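Local coordinates for protein cytosolic IMP-GMP specific 5'-nucleotidase (Legionella pneumophila subsp. pneumophila, PDB 4OHF) that probably hydrolyses purine nucleoside 5'-monophosphates such as IMP and GMP with the help of magnesium, and is held here with GMP bound, at residues B[93-98]-B[142-147]; B[206-211]-B[248-253]; B[339-344]-B[406-411]. One frame throughout, in Å; residues are numbered along the deposited sequence.

Contact 1. Residues B[93-98]-B[142-147]; sequences SYHGTK and LKDTNP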
# COMPACT_ATOMS: atom_id res chain seq x y z
N SER B 93 1.73 19.31 -22.08
CA SER B 93 1.58 19.88 -20.75
C SER B 93 1.69 21.40 -20.67
O SER B 93 2.29 22.05 -21.53
CB SER B 93 2.61 19.25 -19.81
OG SER B 93 3.93 19.47 -20.27
N TYR B 94 1.10 21.95 -19.62
CA TYR B 94 1.12 23.38 -19.37
C TYR B 94 1.39 23.65 -17.89
O TYR B 94 1.00 22.86 -17.01
CB TYR B 94 -0.23 24.01 -19.74
CG TYR B 94 -0.54 24.15 -21.22
CD1 TYR B 94 -0.76 23.03 -22.02
CD2 TYR B 94 -0.62 25.41 -21.82
CE1 TYR B 94 -1.06 23.16 -23.38
CE2 TYR B 94 -0.93 25.55 -23.18
CZ TYR B 94 -1.14 24.43 -23.95
OH TYR B 94 -1.40 24.55 -25.30
N HIS B 95 2.09 24.75 -17.61
CA HIS B 95 2.34 25.16 -16.24
C HIS B 95 1.44 26.40 -16.17
O HIS B 95 1.80 27.45 -16.69
CB HIS B 95 3.80 25.55 -16.01
CG HIS B 95 4.08 26.01 -14.61
ND1 HIS B 95 4.18 25.14 -13.54
CD2 HIS B 95 4.25 27.25 -14.10
CE1 HIS B 95 4.39 25.83 -12.44
NE2 HIS B 95 4.44 27.11 -12.74
N GLY B 96 0.27 26.25 -15.57
CA GLY B 96 -0.66 27.36 -15.53
C GLY B 96 -1.22 27.53 -16.92
O GLY B 96 -1.76 26.59 -17.49
N THR B 97 -1.07 28.72 -17.49
CA THR B 97 -1.58 28.98 -18.83
C THR B 97 -0.47 28.79 -19.85
O THR B 97 -0.72 28.53 -21.02
CB THR B 97 -2.10 30.43 -18.96
OG1 THR B 97 -3.13 30.65 -17.99
CG2 THR B 97 -2.66 30.67 -20.36
N LYS B 98 0.77 28.92 -19.39
CA LYS B 98 1.94 28.78 -20.25
C LYS B 98 2.18 27.31 -20.61
O LYS B 98 2.17 26.45 -19.73
CB LYS B 98 3.17 29.37 -19.55
CG LYS B 98 4.46 29.35 -20.37
CD LYS B 98 4.41 30.33 -21.54
CE LYS B 98 4.34 31.78 -21.06
NZ LYS B 98 4.28 32.76 -22.20
N LEU B 142 -0.81 33.33 -11.11
CA LEU B 142 -0.78 34.43 -10.15
C LEU B 142 0.23 34.12 -9.04
O LEU B 142 0.93 35.01 -8.56
CB LEU B 142 -2.19 34.62 -9.55
CG LEU B 142 -2.63 35.96 -8.97
CD1 LEU B 142 -1.98 36.18 -7.63
CD2 LEU B 142 -2.28 37.08 -9.95
N LYS B 143 0.29 32.85 -8.65
CA LYS B 143 1.23 32.39 -7.62
C LYS B 143 2.67 32.63 -8.07
O LYS B 143 3.55 32.82 -7.24
CB LYS B 143 1.00 30.90 -7.33
CG LYS B 143 2.18 30.17 -6.71
CD LYS B 143 2.45 30.57 -5.27
CE LYS B 143 3.64 29.79 -4.73
NZ LYS B 143 3.87 30.04 -3.29
N ASP B 144 2.90 32.61 -9.38
CA ASP B 144 4.23 32.82 -9.93
C ASP B 144 4.62 34.29 -9.92
O ASP B 144 5.81 34.62 -9.95
CB ASP B 144 4.32 32.28 -11.36
CG ASP B 144 4.46 30.76 -11.42
OD1 ASP B 144 4.55 30.11 -10.36
OD2 ASP B 144 4.50 30.22 -12.54
N THR B 145 3.64 35.19 -9.89
CA THR B 145 3.92 36.62 -9.88
C THR B 145 4.57 37.03 -8.56
O THR B 145 5.63 37.66 -8.55
CB THR B 145 2.64 37.43 -10.10
OG1 THR B 145 2.16 37.22 -11.43
CG2 THR B 145 2.91 38.93 -9.89
N ASN B 146 3.93 36.67 -7.46
CA ASN B 146 4.43 36.99 -6.13
C ASN B 146 4.31 35.72 -5.29
O ASN B 146 3.43 35.61 -4.43
CB ASN B 146 3.61 38.13 -5.51
CG ASN B 146 4.14 38.56 -4.15
OD1 ASN B 146 3.71 39.57 -3.60
ND2 ASN B 146 5.07 37.78 -3.59
N PRO B 147 5.20 34.75 -5.53
CA PRO B 147 5.24 33.46 -4.83
C PRO B 147 5.25 33.47 -3.30
O PRO B 147 5.82 32.58 -2.67
CB PRO B 147 6.49 32.79 -5.42
CG PRO B 147 7.33 33.94 -5.87
CD PRO B 147 6.32 34.86 -6.48
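The imidazole of His95 turns its NE2-CD2 edge to the carboxylate of Asp144 and meets it edge-on, nearly in one plane, ring and carboxylate being inclined by only 12°. The two side chains reach for each other from opposite directions, and a single oxygen, OD2 of Asp144, does the touching. It lies near the ring plane, 3.1 Å from His95 NE2 and 3.4 Å from His95 CD2. Because OD2 is shifted along the edge toward the carbon, the N-H of NE2 does not aim straight at it, and with an angle of 127° the hydrogen bond is weak. The other oxygen, Asp144 OD1, stays 3.8 Å from His95 NE2.

His95 ends strand 90-95, an inner strand of the antiparallel five-stranded sheet, and opens the type II' turn that leads through Gly96 and Thr97 to Lys98. That turn closes a tight beta hairpin: His95 N bonds to Lys98 O at 2.7 Å, while the return bond from Lys98 N to His95 O is weak. Gly96, with its positive phi, occupies the second position of the turn. Asp144 lies near the end of helix 129-143, so the contact joins the hairpin end of the sheet to this helix at the protein surface. With CG anti to the backbone N (chi1 179°), the His95 ring extends beyond the hairpin to the aspartate, although its CB does not itself head there.

Stronger polar partners hold both groups: His95 ND1 is hydrogen-bonded to Asn80 OD1, and Asp144 OD1 to the hydroxyl of Tyr153, whose ring stands almost perpendicular to the imidazole. With oxygens at both nitrogens, the imidazole might be biased toward its charged form. Next to this pair, Thr97 OG1 bonds to Asp141 OD1, a second link between hairpin and helix.

Contact 2. Residues B[206-211]-B[248-253]; sequences FILTNS and PRFFYD. With PO4 (phosphate ion), chain H.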
# COMPACT_ATOMS: atom_id res chain seq x y z
N PHE B 206 -35.00 3.20 -12.50
CA PHE B 206 -34.85 3.86 -11.21
C PHE B 206 -33.81 4.97 -11.27
O PHE B 206 -32.89 4.94 -12.09
CB PHE B 206 -34.51 2.83 -10.11
CG PHE B 206 -33.13 2.20 -10.22
CD1 PHE B 206 -32.04 2.74 -9.53
CD2 PHE B 206 -32.95 1.01 -10.93
CE1 PHE B 206 -30.79 2.09 -9.53
CE2 PHE B 206 -31.70 0.35 -10.94
CZ PHE B 206 -30.62 0.90 -10.24
N ILE B 207 -33.99 5.97 -10.41
CA ILE B 207 -33.07 7.08 -10.32
C ILE B 207 -32.10 6.85 -9.18
O ILE B 207 -32.48 6.36 -8.11
CB ILE B 207 -33.84 8.39 -10.06
CG1 ILE B 207 -34.69 8.73 -11.29
CG2 ILE B 207 -32.87 9.54 -9.76
CD1 ILE B 207 -35.51 9.97 -11.13
N LEU B 208 -30.83 7.18 -9.40
CA LEU B 208 -29.81 7.01 -8.36
C LEU B 208 -28.99 8.30 -8.41
O LEU B 208 -28.02 8.41 -9.18
CB LEU B 208 -28.94 5.79 -8.68
CG LEU B 208 -27.86 5.36 -7.68
CD1 LEU B 208 -28.52 4.91 -6.37
CD2 LEU B 208 -27.04 4.22 -8.26
N THR B 209 -29.39 9.27 -7.60
CA THR B 209 -28.74 10.58 -7.57
C THR B 209 -28.04 10.94 -6.26
O THR B 209 -28.39 10.45 -5.20
CB THR B 209 -29.77 11.70 -7.84
OG1 THR B 209 -29.17 12.97 -7.61
CG2 THR B 209 -30.98 11.57 -6.91
N ASN B 210 -27.07 11.82 -6.35
CA ASN B 210 -26.37 12.26 -5.15
C ASN B 210 -27.06 13.50 -4.57
O ASN B 210 -26.68 13.98 -3.51
CB ASN B 210 -24.90 12.55 -5.47
CG ASN B 210 -24.00 11.35 -5.25
OD1 ASN B 210 -24.46 10.21 -5.17
ND2 ASN B 210 -22.70 11.59 -5.14
N SER B 211 -28.07 14.02 -5.27
CA SER B 211 -28.82 15.20 -4.83
C SER B 211 -29.87 14.75 -3.85
O SER B 211 -30.29 13.59 -3.89
CB SER B 211 -29.52 15.88 -6.01
OG SER B 211 -28.59 16.35 -6.96
N PRO B 248 -19.34 7.32 -5.22
CA PRO B 248 -19.33 5.93 -5.65
C PRO B 248 -19.56 4.92 -4.54
O PRO B 248 -19.92 3.76 -4.80
CB PRO B 248 -17.95 5.78 -6.26
CG PRO B 248 -17.12 6.64 -5.36
CD PRO B 248 -17.98 7.88 -5.21
N ARG B 249 -19.36 5.35 -3.29
CA ARG B 249 -19.52 4.45 -2.16
C ARG B 249 -20.82 3.67 -2.17
O ARG B 249 -20.87 2.55 -1.64
CB ARG B 249 -19.34 5.20 -0.83
CG ARG B 249 -17.88 5.44 -0.48
CD ARG B 249 -17.69 5.84 0.97
NE ARG B 249 -18.16 7.19 1.22
CZ ARG B 249 -17.95 7.85 2.35
NH1 ARG B 249 -18.42 9.09 2.48
NH2 ARG B 249 -17.28 7.29 3.35
N PHE B 250 -21.87 4.22 -2.76
CA PHE B 250 -23.12 3.49 -2.83
C PHE B 250 -22.90 2.13 -3.50
O PHE B 250 -23.49 1.12 -3.12
CB PHE B 250 -24.16 4.25 -3.65
CG PHE B 250 -25.41 3.45 -3.94
CD1 PHE B 250 -26.55 3.58 -3.14
CD2 PHE B 250 -25.44 2.54 -5.00
CE1 PHE B 250 -27.70 2.82 -3.39
CE2 PHE B 250 -26.58 1.79 -5.26
CZ PHE B 250 -27.72 1.93 -4.45
N PHE B 251 -22.05 2.11 -4.52
CA PHE B 251 -21.76 0.90 -5.27
C PHE B 251 -20.95 -0.15 -4.53
O PHE B 251 -21.22 -1.33 -4.65
CB PHE B 251 -21.04 1.26 -6.57
CG PHE B 251 -21.85 2.11 -7.50
CD1 PHE B 251 -21.50 3.44 -7.73
CD2 PHE B 251 -22.96 1.59 -8.13
CE1 PHE B 251 -22.26 4.24 -8.58
CE2 PHE B 251 -23.73 2.37 -8.98
CZ PHE B 251 -23.38 3.70 -9.20
N TYR B 252 -19.96 0.27 -3.74
CA TYR B 252 -19.11 -0.70 -3.06
C TYR B 252 -19.13 -0.70 -1.53
O TYR B 252 -18.66 -1.66 -0.92
CB TYR B 252 -17.66 -0.55 -3.53
CG TYR B 252 -17.07 0.83 -3.30
CD1 TYR B 252 -16.89 1.72 -4.37
CD2 TYR B 252 -16.69 1.25 -2.03
CE1 TYR B 252 -16.33 2.98 -4.18
CE2 TYR B 252 -16.13 2.51 -1.83
CZ TYR B 252 -15.95 3.37 -2.91
OH TYR B 252 -15.40 4.61 -2.72
N ASP B 253 -19.65 0.35 -0.92
CA ASP B 253 -19.69 0.42 0.53
C ASP B 253 -20.92 -0.30 1.09
O ASP B 253 -21.58 -1.05 0.37
CB ASP B 253 -19.66 1.87 0.97
CG ASP B 253 -18.88 2.06 2.25
OD1 ASP B 253 -18.10 3.04 2.36
OD2 ASP B 253 -19.06 1.21 3.16
P PO4 H . -26.38 13.08 -9.56
O1 PO4 H . -26.24 14.25 -8.65
O2 PO4 H . -25.55 13.28 -10.77
O3 PO4 H . -27.80 12.92 -9.96
O4 PO4 H . -25.90 11.86 -8.86
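The two methyls of Leu208 fork onto two different phenyl rings, CD1 onto Phe250 and CD2 onto Phe251. Leu208 is the last residue of strand 204-208 in the central parallel part of the HAD-type sheet, and the two phenylalanines sit on the short, weakly bonded helix 249-252, just after the cis peptide bond that precedes Pro248. Leu208 CD1 stands over the centre of one face of the Phe250 ring, 3.7 Å from its centroid and 13° off the normal, a well-centred CH-pi contact. The nearest ring carbon to Leu208 CD1 is Phe250 CZ at 3.6 Å. The second branch meets its ring obliquely, with Leu208 CD2 3.8 Å from Phe251 CZ. The leucine CG is anti to the backbone N (chi1 -176°), which holds the fork out from the strand toward the helix. The rings also touch each other, CD2 of Phe250 lying above the rim of one face of Phe251, so that leucine and both rings form one buried apolar cluster.

Beyond the cluster, Arg249 and Asp253 exchange reciprocal salt bridges with Asp253 and Arg249 of the second subunit, so the short helix and the residue after it also meet the second subunit.

Directly after Leu208 the chain becomes a phosphate-binding loop, whose threonine is placed as in motif II of HAD enzymes and probably corresponds to it. The phosphate ion, probably from the crystallisation liquor, is also gripped by Asp25 N and Lys247 NZ; this lysine bonds to Leu208 O as well. Asn210 N donates to phosphate O4 at 2.8 Å and more weakly to O1. Thr209 OG1 works in both directions: it donates to phosphate O3 at 2.7 Å and, in an ST turn, accepts from Ser211 N at 2.8 Å along a nearly straight 167° bond.

Contact 3. Residues B[339-344]-B[406-411]; sequences PIEKKI and WERVFR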
# COMPACT_ATOMS: atom_id res chain seq x y z
N PRO B 339 -12.33 16.03 -44.75
CA PRO B 339 -11.48 16.26 -45.92
C PRO B 339 -9.99 16.38 -45.59
O PRO B 339 -9.16 15.86 -46.33
CB PRO B 339 -12.08 17.52 -46.53
CG PRO B 339 -12.69 18.23 -45.36
CD PRO B 339 -13.31 17.11 -44.59
N ILE B 340 -9.64 17.05 -44.49
CA ILE B 340 -8.23 17.18 -44.14
C ILE B 340 -7.68 15.84 -43.63
O ILE B 340 -6.54 15.48 -43.92
CB ILE B 340 -7.99 18.26 -43.06
CG1 ILE B 340 -8.18 19.66 -43.64
CG2 ILE B 340 -6.57 18.16 -42.53
CD1 ILE B 340 -7.03 20.11 -44.56
N GLU B 341 -8.49 15.11 -42.88
CA GLU B 341 -8.09 13.81 -42.33
C GLU B 341 -7.74 12.86 -43.46
O GLU B 341 -6.82 12.05 -43.36
CB GLU B 341 -9.24 13.21 -41.50
CG GLU B 341 -8.88 12.84 -40.06
CD GLU B 341 -9.66 13.67 -39.02
OE1 GLU B 341 -10.91 13.74 -39.13
OE2 GLU B 341 -9.01 14.24 -38.10
N LYS B 342 -8.49 12.97 -44.55
CA LYS B 342 -8.25 12.13 -45.71
C LYS B 342 -6.97 12.58 -46.39
O LYS B 342 -6.15 11.75 -46.80
CB LYS B 342 -9.43 12.25 -46.69
CG LYS B 342 -10.74 11.71 -46.13
CD LYS B 342 -11.90 11.91 -47.11
CE LYS B 342 -13.24 11.48 -46.51
NZ LYS B 342 -14.38 11.87 -47.38
N LYS B 343 -6.79 13.89 -46.49
CA LYS B 343 -5.62 14.47 -47.12
C LYS B 343 -4.38 14.00 -46.39
O LYS B 343 -3.37 13.65 -47.01
CB LYS B 343 -5.69 16.00 -47.05
CG LYS B 343 -4.85 16.72 -48.10
CD LYS B 343 -5.44 16.53 -49.49
CE LYS B 343 -6.87 17.08 -49.54
NZ LYS B 343 -6.90 18.52 -49.14
N ILE B 344 -4.46 13.97 -45.06
CA ILE B 344 -3.35 13.53 -44.24
C ILE B 344 -3.09 12.03 -44.44
O ILE B 344 -1.95 11.57 -44.35
CB ILE B 344 -3.62 13.84 -42.76
CG1 ILE B 344 -3.75 15.35 -42.59
CG2 ILE B 344 -2.49 13.30 -41.90
CD1 ILE B 344 -3.95 15.83 -41.14
N TRP B 406 -5.60 21.92 -26.29
CA TRP B 406 -5.58 20.49 -25.96
C TRP B 406 -5.91 19.44 -27.00
O TRP B 406 -5.74 18.25 -26.74
CB TRP B 406 -6.46 20.26 -24.74
CG TRP B 406 -6.14 21.15 -23.62
CD1 TRP B 406 -6.75 22.35 -23.30
CD2 TRP B 406 -5.10 20.97 -22.67
NE1 TRP B 406 -6.14 22.92 -22.21
CE2 TRP B 406 -5.12 22.09 -21.80
CE3 TRP B 406 -4.16 19.97 -22.45
CZ2 TRP B 406 -4.22 22.23 -20.74
CZ3 TRP B 406 -3.27 20.10 -21.40
CH2 TRP B 406 -3.31 21.22 -20.55
N GLU B 407 -6.38 19.85 -28.17
CA GLU B 407 -6.72 18.89 -29.20
C GLU B 407 -7.95 18.10 -28.73
O GLU B 407 -8.73 18.60 -27.93
CB GLU B 407 -5.51 17.98 -29.47
CG GLU B 407 -4.45 18.65 -30.35
CD GLU B 407 -3.01 18.20 -30.05
OE1 GLU B 407 -2.10 18.59 -30.81
OE2 GLU B 407 -2.80 17.46 -29.06
N ARG B 408 -8.11 16.88 -29.23
CA ARG B 408 -9.27 16.04 -28.90
C ARG B 408 -9.34 15.44 -27.51
O ARG B 408 -8.32 15.17 -26.87
CB ARG B 408 -9.39 14.90 -29.91
CG ARG B 408 -10.08 15.29 -31.19
CD ARG B 408 -9.99 14.21 -32.23
NE ARG B 408 -8.81 14.41 -33.06
CZ ARG B 408 -8.52 13.64 -34.11
NH1 ARG B 408 -9.34 12.64 -34.43
NH2 ARG B 408 -7.44 13.88 -34.83
N VAL B 409 -10.57 15.22 -27.06
CA VAL B 409 -10.81 14.63 -25.76
C VAL B 409 -10.41 13.16 -25.76
O VAL B 409 -9.81 12.69 -24.80
CB VAL B 409 -12.31 14.73 -25.37
CG1 VAL B 409 -12.61 13.85 -24.19
CG2 VAL B 409 -12.67 16.17 -25.06
N PHE B 410 -10.73 12.45 -26.84
CA PHE B 410 -10.44 11.01 -26.93
C PHE B 410 -9.09 10.61 -27.51
O PHE B 410 -8.69 9.45 -27.42
CB PHE B 410 -11.56 10.31 -27.71
CG PHE B 410 -12.89 10.28 -26.98
CD1 PHE B 410 -13.25 9.18 -26.20
CD2 PHE B 410 -13.79 11.34 -27.09
CE1 PHE B 410 -14.47 9.14 -25.54
CE2 PHE B 410 -15.02 11.31 -26.43
CZ PHE B 410 -15.36 10.21 -25.65
N ARG B 411 -8.37 11.56 -28.10
CA ARG B 411 -7.07 11.23 -28.69
C ARG B 411 -5.92 11.98 -28.05
O ARG B 411 -6.04 13.17 -27.76
CB ARG B 411 -7.08 11.51 -30.20
CG ARG B 411 -8.00 10.60 -31.01
CD ARG B 411 -7.51 9.14 -31.03
NE ARG B 411 -8.48 8.24 -30.40
CZ ARG B 411 -9.61 7.80 -30.97
NH1 ARG B 411 -9.93 8.19 -32.20
NH2 ARG B 411 -10.42 6.97 -30.31
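A long surface salt bridge between Glu341 and Arg408 links the beginning of helix 338-367 to the loop that leads into strand 411-412. Helix 338-367 pairs with helix 374-399 in a long helical hairpin, and the bridge spans from the base of this hairpin to the loop following its second helix. The backbones are far apart, with 13.7 Å between the CA atoms of Glu341 and Arg408, and the two side chains bridge that distance from opposite directions. Glu341 bends at chi2 (116°) and Arg408 at chi3 (-91°), so that carboxylate and guanidinium come together with their planes 38° apart.

Glu341 OE2 also has weak hydrogen bonds to Gln398 NE2, near the end of helix 374-399, and to Tyr402 OH in the loop after it. Arg408 packs on Tyr402 as well, and on Glu330 and Gln334 of helix 327-336; Asp456 of the third subunit also lies against it. The attraction is one of charge rather than of aimed donors, because OE2 of Glu341 sits well out of the guanidinium plane, 3.6 Å from Arg408 NH2 and 4.0 Å from Arg408 NH1.

In the fold
Along the chain the three contacts follow one another without interleaving. Contacts 1 and 3 meet directly, Tyr94 CD1 lying 3.5 Å from Trp406 CH2, so the loop after the helical hairpin packs on the sheet that carries contact 1; their centres are nevertheless about 29 Å apart. Contact 2 stands alone, its nearest atoms about 27 Å from contact 1 and about 19 Å from contact 3, which lies across the chain's centre from it. It is the one next to the metal site of Asp23, Asp25 and Asp303: the Leu208 side chain is about 9 Å from the magnesium ion. Contacts 1 and 3 lie away from both this site and the GMP pocket of Arg86, Tyr87 and Tyr421.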